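Local coordinates for phenazine biosynthesis protein, PhzF family (Bacillus anthracis, PDB 3EDN) that is of unproven reaction but probably acts as an isomerase-type enzyme in small-molecule metabolism, at residues 125-130 with 157-162; 164-169 with 234-239. One frame throughout, in Å; residues are numbered along the deposited sequence.

Contact 1 of 2, residues 125-130 with 157-162; sequences APQFKD and YGSTGN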
ATOM      1  N   ALA A 125      24.911   3.566  15.979  1.00 15.22           N
ATOM      2  CA  ALA A 125      26.225   3.758  16.574  1.00 15.07           C
ATOM      3  C   ALA A 125      27.339   3.357  15.614  1.00 15.56           C
ATOM      4  O   ALA A 125      27.229   2.348  14.919  1.00 15.66           O
ATOM      5  CB  ALA A 125      26.351   2.980  17.887  1.00 16.46           C
ATOM      6  N   PRO A 126      28.411   4.161  15.549  1.00 14.98           N
ATOM      7  CA  PRO A 126      29.432   3.884  14.528  1.00 15.56           C
ATOM      8  C   PRO A 126      30.249   2.600  14.713  1.00 15.64           C
ATOM      9  O   PRO A 126      30.568   2.201  15.848  1.00 17.36           O
ATOM     10  CB  PRO A 126      30.348   5.115  14.603  1.00 15.85           C
ATOM     11  CG  PRO A 126      30.122   5.676  15.963  1.00 15.69           C
ATOM     12  CD  PRO A 126      28.731   5.347  16.364  1.00 15.97           C
ATOM     13  N   GLN A 127      30.584   1.988  13.582  1.00 15.09           N
ATOM     14  CA  GLN A 127      31.499   0.856  13.507  1.00 14.69           C
ATOM     15  C   GLN A 127      32.596   1.194  12.512  1.00 14.09           C
ATOM     16  O   GLN A 127      32.325   1.746  11.442  1.00 12.83           O
ATOM     17  CB  GLN A 127      30.770  -0.381  12.996  1.00 16.30           C
ATOM     18  CG  GLN A 127      29.592  -0.806  13.828  1.00 19.34           C
ATOM     19  CD  GLN A 127      28.875  -1.952  13.163  1.00 20.79           C
ATOM     20  OE1 GLN A 127      29.374  -3.074  13.158  1.00 22.28           O
ATOM     21  NE2 GLN A 127      27.729  -1.670  12.546  1.00 22.15           N
ATOM     22  N   PHE A 128      33.833   0.841  12.856  1.00 13.91           N
ATOM     23  CA  PHE A 128      34.970   0.971  11.946  1.00 13.89           C
ATOM     24  C   PHE A 128      35.720  -0.351  11.789  1.00 15.00           C
ATOM     25  O   PHE A 128      35.792  -1.143  12.733  1.00 16.07           O
ATOM     26  CB  PHE A 128      35.958   2.007  12.482  1.00 13.66           C
ATOM     27  CG  PHE A 128      35.431   3.420  12.492  1.00 13.33           C
ATOM     28  CD1 PHE A 128      35.336   4.156  11.319  1.00 12.98           C
ATOM     29  CD2 PHE A 128      35.060   4.014  13.684  1.00 13.24           C
ATOM     30  CE1 PHE A 128      34.846   5.459  11.326  1.00 12.64           C
ATOM     31  CE2 PHE A 128      34.575   5.321  13.716  1.00 13.47           C
ATOM     32  CZ  PHE A 128      34.463   6.048  12.533  1.00 13.67           C
ATOM     33  N   LYS A 129      36.303  -0.555  10.608  1.00 15.28           N
ATOM     34  CA  LYS A 129      37.257  -1.648  10.364  1.00 18.51           C
ATOM     35  C   LYS A 129      38.438  -1.072   9.588  1.00 18.87           C
ATOM     36  O   LYS A 129      38.238  -0.248   8.702  1.00 17.21           O
ATOM     37  CB  LYS A 129      36.600  -2.736   9.518  1.00 18.95           C
ATOM     38  CG  LYS A 129      35.315  -3.287  10.092  1.00 20.73           C
ATOM     39  CD  LYS A 129      34.706  -4.361   9.179  1.00 22.01           C
ATOM     40  CE  LYS A 129      33.532  -5.077   9.848  1.00 23.98           C
ATOM     41  NZ  LYS A 129      33.983  -6.028  10.924  1.00 26.36           N
ATOM     42  N   ASP A 130      39.668  -1.497   9.887  1.00 20.45           N
ATOM     43  CA  ASP A 130      40.816  -0.995   9.129  1.00 21.02           C
ATOM     44  C   ASP A 130      40.788  -1.512   7.692  1.00 20.29           C
ATOM     45  O   ASP A 130      40.313  -2.611   7.430  1.00 21.51           O
ATOM     46  CB  ASP A 130      42.150  -1.344   9.811  1.00 23.17           C
ATOM     47  CG  ASP A 130      42.565  -0.315  10.860  1.00 25.26           C
ATOM     48  OD1 ASP A 130      41.726   0.517  11.282  1.00 26.11           O
ATOM     49  OD2 ASP A 130      43.751  -0.325  11.268  1.00 26.52           O
ATOM     50  N   TYR A 157      36.996   1.451   6.743  1.00 11.95           N
ATOM     51  CA  TYR A 157      35.577   1.227   6.480  1.00 12.16           C
ATOM     52  C   TYR A 157      34.853   1.785   7.684  1.00 11.79           C
ATOM     53  O   TYR A 157      35.282   1.560   8.816  1.00 12.49           O
ATOM     54  CB  TYR A 157      35.272  -0.274   6.427  1.00 14.02           C
ATOM     55  CG  TYR A 157      35.879  -1.044   5.275  1.00 14.65           C
ATOM     56  CD1 TYR A 157      35.260  -1.061   4.024  1.00 14.65           C
ATOM     57  CD2 TYR A 157      37.057  -1.773   5.437  1.00 14.07           C
ATOM     58  CE1 TYR A 157      35.804  -1.774   2.949  1.00 15.53           C
ATOM     59  CE2 TYR A 157      37.610  -2.487   4.374  1.00 14.78           C
ATOM     60  CZ  TYR A 157      36.975  -2.480   3.138  1.00 14.40           C
ATOM     61  OH  TYR A 157      37.502  -3.187   2.086  1.00 15.86           O
ATOM     62  N   GLY A 158      33.760   2.503   7.451  1.00 11.70           N
ATOM     63  CA  GLY A 158      32.954   3.041   8.541  1.00 12.47           C
ATOM     64  C   GLY A 158      31.466   2.941   8.242  1.00 11.37           C
ATOM     65  O   GLY A 158      31.050   2.979   7.085  1.00 11.27           O
ATOM     66  N   SER A 159      30.656   2.769   9.281  1.00 10.62           N
ATOM     67  CA  SER A 159      29.209   2.687   9.125  1.00 10.92           C
ATOM     68  C   SER A 159      28.500   3.330  10.296  1.00 10.69           C
ATOM     69  O   SER A 159      28.842   3.050  11.457  1.00 11.47           O
ATOM     70  CB  SER A 159      28.760   1.234   9.093  1.00 11.15           C
ATOM     71  OG  SER A 159      27.347   1.168   9.221  1.00 13.54           O
ATOM     72  N   THR A 160      27.505   4.162   9.989  1.00 11.53           N
ATOM     73  CA  THR A 160      26.479   4.550  10.968  1.00 11.65           C
ATOM     74  C   THR A 160      25.106   4.099  10.443  1.00 13.38           C
ATOM     75  O   THR A 160      24.075   4.716  10.737  1.00 13.66           O
ATOM     76  CB  THR A 160      26.486   6.062  11.247  1.00 11.03           C
ATOM     77  OG1 THR A 160      26.383   6.774   9.999  1.00 11.07           O
ATOM     78  CG2 THR A 160      27.754   6.470  12.012  1.00 10.81           C
ATOM     79  N   GLY A 161      25.112   3.011   9.680  1.00 14.00           N
ATOM     80  CA  GLY A 161      23.905   2.502   9.020  1.00 14.74           C
ATOM     81  C   GLY A 161      24.220   1.872   7.672  1.00 16.05           C
ATOM     82  O   GLY A 161      23.592   0.890   7.283  1.00 17.12           O
ATOM     83  N   ASN A 162      25.202   2.433   6.968  1.00 15.89           N
ATOM     84  CA  ASN A 162      25.673   1.877   5.693  1.00 15.27           C
ATOM     85  C   ASN A 162      27.186   1.953   5.627  1.00 15.27           C
ATOM     86  O   ASN A 162      27.774   2.909   6.121  1.00 14.01           O
ATOM     87  CB  ASN A 162      25.057   2.663   4.536  1.00 16.81           C
ATOM     88  CG  ASN A 162      23.547   2.515   4.491  1.00 18.71           C
ATOM     89  OD1 ASN A 162      23.027   1.556   3.919  1.00 20.45           O
ATOM     90  ND2 ASN A 162      22.843   3.434   5.126  1.00 18.95           N
TER
HETATM   91  O   HOH W   1      26.827   1.090  12.529  1.00 17.60           O
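Strand 127-130 runs antiparallel to strand 156-159 in the diaminopimelate epimerase-like fold, and their backbone polar groups pair off in two hydrogen-bonded couples around one non-hydrogen-bonded couple, Phe128 with Gly158. In the first, Gln127 N donates to Ser159 O at 2.9 Å and Ser159 N returns the bond to Gln127 O at 2.9 Å, each donor lying in the plane of the carbonyl it binds. The second is less regular: Lys129 N reaches Tyr157 O at 3.0 Å from 25° above the carbonyl plane, whereas Tyr157 N meets Lys129 O at 2.9 Å, nearly along the C=O axis.

Where the pairing ends, a water continues it. It donates to Ala125 O at 2.7 Å and to Ser159 O, and accepts from Gln127 NE2, so Ser159 O is held by a backbone N-H, the water and a CA-H contact from Pro126. Beyond it, Ser159 OG accepts from Gly161 N at 2.9 Å in an almost straight bond (165° at the hydrogen), an ST turn that leads the chain out of the strand. Thr160 OG1 is hydrogen-bonded to Gln123 OE1, and its CG2 packs against Pro126 CB.

On the face carrying Phe128, Gly158 offers no side chain, and Phe128 CD1 lies 3.8 Å from Gly158 CA; a CB there would crowd CE1. The ring also meets Tyr157 O at its edge. On the other face, Tyr157 turns CG beside its own N (chi1 -67°), which brings the ring edge at CD2 to 3.9 Å from Asp130 O, in the ring plane.

Contact 2 of 2, residues 164-169 with 234-239; sequences TVIVPV and GVMGAY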
ATOM      1  N   THR A 164      30.785   2.640   4.219  1.00 11.70           N
ATOM      2  CA  THR A 164      31.555   3.425   3.246  1.00 11.68           C
ATOM      3  C   THR A 164      33.043   3.364   3.630  1.00 12.97           C
ATOM      4  O   THR A 164      33.371   3.019   4.758  1.00 13.46           O
ATOM      5  CB  THR A 164      31.038   4.886   3.177  1.00 12.02           C
ATOM      6  OG1 THR A 164      31.488   5.503   1.970  1.00 10.99           O
ATOM      7  CG2 THR A 164      31.486   5.702   4.399  1.00 10.73           C
ATOM      8  N   VAL A 165      33.926   3.674   2.691  1.00 11.95           N
ATOM      9  CA  VAL A 165      35.362   3.735   2.986  1.00 11.43           C
ATOM     10  C   VAL A 165      35.776   5.193   3.062  1.00 10.70           C
ATOM     11  O   VAL A 165      35.666   5.936   2.072  1.00 11.70           O
ATOM     12  CB  VAL A 165      36.232   3.018   1.911  1.00 11.54           C
ATOM     13  CG1 VAL A 165      37.682   2.936   2.370  1.00 12.83           C
ATOM     14  CG2 VAL A 165      35.706   1.609   1.633  1.00 11.52           C
ATOM     15  N   ILE A 166      36.236   5.608   4.241  1.00 10.08           N
ATOM     16  CA  ILE A 166      36.768   6.944   4.411  1.00 10.89           C
ATOM     17  C   ILE A 166      38.227   6.926   3.929  1.00 11.28           C
ATOM     18  O   ILE A 166      39.060   6.228   4.512  1.00 11.55           O
ATOM     19  CB  ILE A 166      36.717   7.369   5.900  1.00 10.73           C
ATOM     20  CG1 ILE A 166      35.263   7.400   6.433  1.00 10.71           C
ATOM     21  CG2 ILE A 166      37.399   8.717   6.096  1.00 10.79           C
ATOM     22  CD1 ILE A 166      34.341   8.378   5.659  1.00 11.24           C
ATOM     23  N   VAL A 167      38.517   7.681   2.870  1.00 11.37           N
ATOM     24  CA  VAL A 167      39.837   7.738   2.246  1.00 11.66           C
ATOM     25  C   VAL A 167      40.410   9.166   2.339  1.00 11.44           C
ATOM     26  O   VAL A 167      40.072  10.036   1.519  1.00 11.78           O
ATOM     27  CB  VAL A 167      39.752   7.340   0.761  1.00 11.17           C
ATOM     28  CG1 VAL A 167      41.150   7.310   0.135  1.00 11.43           C
ATOM     29  CG2 VAL A 167      39.086   5.981   0.613  1.00 13.04           C
ATOM     30  N   PRO A 168      41.260   9.420   3.343  1.00 11.46           N
ATOM     31  CA  PRO A 168      41.854  10.760   3.455  1.00 10.98           C
ATOM     32  C   PRO A 168      42.781  11.087   2.278  1.00 11.89           C
ATOM     33  O   PRO A 168      43.699  10.304   1.965  1.00 11.78           O
ATOM     34  CB  PRO A 168      42.630  10.694   4.776  1.00 11.10           C
ATOM     35  CG  PRO A 168      41.943   9.559   5.568  1.00 11.64           C
ATOM     36  CD  PRO A 168      41.632   8.552   4.483  1.00 10.42           C
ATOM     37  N   VAL A 169      42.522  12.220   1.621  1.00 12.23           N
ATOM     38  CA  VAL A 169      43.394  12.732   0.555  1.00 11.90           C
ATOM     39  C   VAL A 169      43.994  14.091   0.959  1.00 11.95           C
ATOM     40  O   VAL A 169      43.551  14.720   1.923  1.00 11.93           O
ATOM     41  CB  VAL A 169      42.676  12.785  -0.826  1.00 12.52           C
ATOM     42  CG1 VAL A 169      42.157  11.401  -1.216  1.00 12.79           C
ATOM     43  CG2 VAL A 169      41.549  13.791  -0.789  1.00 12.70           C
ATOM     44  N   GLY A 234      27.580  11.145   8.705  1.00  9.26           N
ATOM     45  CA  GLY A 234      27.609  10.669  10.085  1.00  9.17           C
ATOM     46  C   GLY A 234      28.893   9.903  10.373  1.00  8.63           C
ATOM     47  O   GLY A 234      29.523  10.079  11.439  1.00  9.68           O
ATOM     48  N   VAL A 235      29.292   9.040   9.438  1.00  9.19           N
ATOM     49  CA  VAL A 235      30.571   8.334   9.558  1.00  9.30           C
ATOM     50  C   VAL A 235      31.735   9.316   9.633  1.00  9.18           C
ATOM     51  O   VAL A 235      32.622   9.143  10.467  1.00  9.49           O
ATOM     52  CB  VAL A 235      30.765   7.322   8.418  1.00  8.80           C
ATOM     53  CG1 VAL A 235      32.143   6.650   8.508  1.00  9.10           C
ATOM     54  CG2 VAL A 235      29.652   6.285   8.477  1.00  9.34           C
HETATM   55  N   MSE A 236      31.712  10.367   8.813  1.00  8.70           N
HETATM   56  CA  MSE A 236      32.790  11.354   8.835  1.00  9.36           C
HETATM   57  C   MSE A 236      32.882  12.032  10.192  1.00  9.86           C
HETATM   58  O   MSE A 236      33.982  12.309  10.667  1.00  9.91           O
HETATM   59  CB  MSE A 236      32.588  12.418   7.753  1.00  9.39           C
HETATM   60  CG  MSE A 236      32.780  11.905   6.356  1.00 10.68           C
HETATM   61 SE   MSE A 236      32.151  13.182   5.031  0.75 12.50          SE
HETATM   62  CE  MSE A 236      33.476  14.575   5.355  1.00 11.56           C
ATOM     63  N   GLY A 237      31.733  12.310  10.808  1.00  9.52           N
ATOM     64  CA  GLY A 237      31.733  12.935  12.141  1.00  9.45           C
ATOM     65  C   GLY A 237      32.356  12.018  13.176  1.00 10.07           C
ATOM     66  O   GLY A 237      33.162  12.451  14.008  1.00 11.28           O
ATOM     67  N   ALA A 238      31.965  10.749  13.147  1.00  9.86           N
ATOM     68  CA  ALA A 238      32.543   9.773  14.068  1.00 10.71           C
ATOM     69  C   ALA A 238      34.037   9.645  13.834  1.00 10.45           C
ATOM     70  O   ALA A 238      34.806   9.503  14.778  1.00 11.61           O
ATOM     71  CB  ALA A 238      31.882   8.430  13.903  1.00 10.12           C
ATOM     72  N   TYR A 239      34.431   9.643  12.568  1.00 10.39           N
ATOM     73  CA  TYR A 239      35.830   9.549  12.192  1.00 10.83           C
ATOM     74  C   TYR A 239      36.590  10.752  12.748  1.00 11.80           C
ATOM     75  O   TYR A 239      37.663  10.610  13.339  1.00 12.33           O
ATOM     76  CB  TYR A 239      35.934   9.491  10.664  1.00 11.10           C
ATOM     77  CG  TYR A 239      37.334   9.340  10.142  1.00 10.46           C
ATOM     78  CD1 TYR A 239      37.836   8.090   9.786  1.00 10.70           C
ATOM     79  CD2 TYR A 239      38.152  10.447   9.968  1.00 10.58           C
ATOM     80  CE1 TYR A 239      39.123   7.956   9.292  1.00 10.96           C
ATOM     81  CE2 TYR A 239      39.439  10.320   9.470  1.00 11.01           C
ATOM     82  CZ  TYR A 239      39.924   9.080   9.161  1.00 11.06           C
ATOM     83  OH  TYR A 239      41.187   8.992   8.646  1.00 11.74           O
TER
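A helix packs on a sheet here, as inside each half of the diaminopimelate epimerase-like fold: strand 163-168 packs against helix 230-244; the axes of 164-168 and 234-239 come within 9.8 Å and cross at -52°. Aliphatic packing centres on Ile166, whose side chain divides between three helix residues. Its CG1 meets Val235 CG1 at 3.8 Å as the two side chains slide past each other in opposite directions, and its CD1 lies 3.9 Å from CG of Met236, a selenomethionine that crosses it obliquely. Thr164 extends this patch loosely through its methyl CG2 toward Val235, its OG1 being bonded to Ser196.

The aromatic part is a CH-pi contact. Ile166 CG2 stands over one face of the Tyr239 ring, 3.8 Å from the centroid and 14° off the normal, displaced toward the CD1-CE1 edge. Tyr239 holds CG anti to its own N (chi1 -178°), so the ring reaches out from the helix alongside the isoleucine and its far end passes Pro168. The phenol oxygen of this buried tyrosine is hydrogen-bonded to Pro154 O, which fixes the ring's tip near the strand. There Tyr239 OH rests against the proline ring, 3.2 Å from Pro168 CG.

Contact 1 closes before contact 2 opens along the chain, and their centres lie about 9 Å apart on the same side of the protein's centre. Strands 156-159 and 163-168 follow each other in sequence and are antiparallel neighbours; Gly158 N lies 2.8 Å from Thr164 O, a probable hydrogen bond that joins the two contacts directly. Helix 230-244 serves both. It receives Ile166 in contact 2, while in contact 1 Phe128 CZ packs 3.6 Å from Tyr239 N and Thr160 touches Val235. Three adjacent strands, 127-130, 156-159 and 163-168, thus lie against one helix, consistent with the central helix wrapped by strands in each domain of this fold.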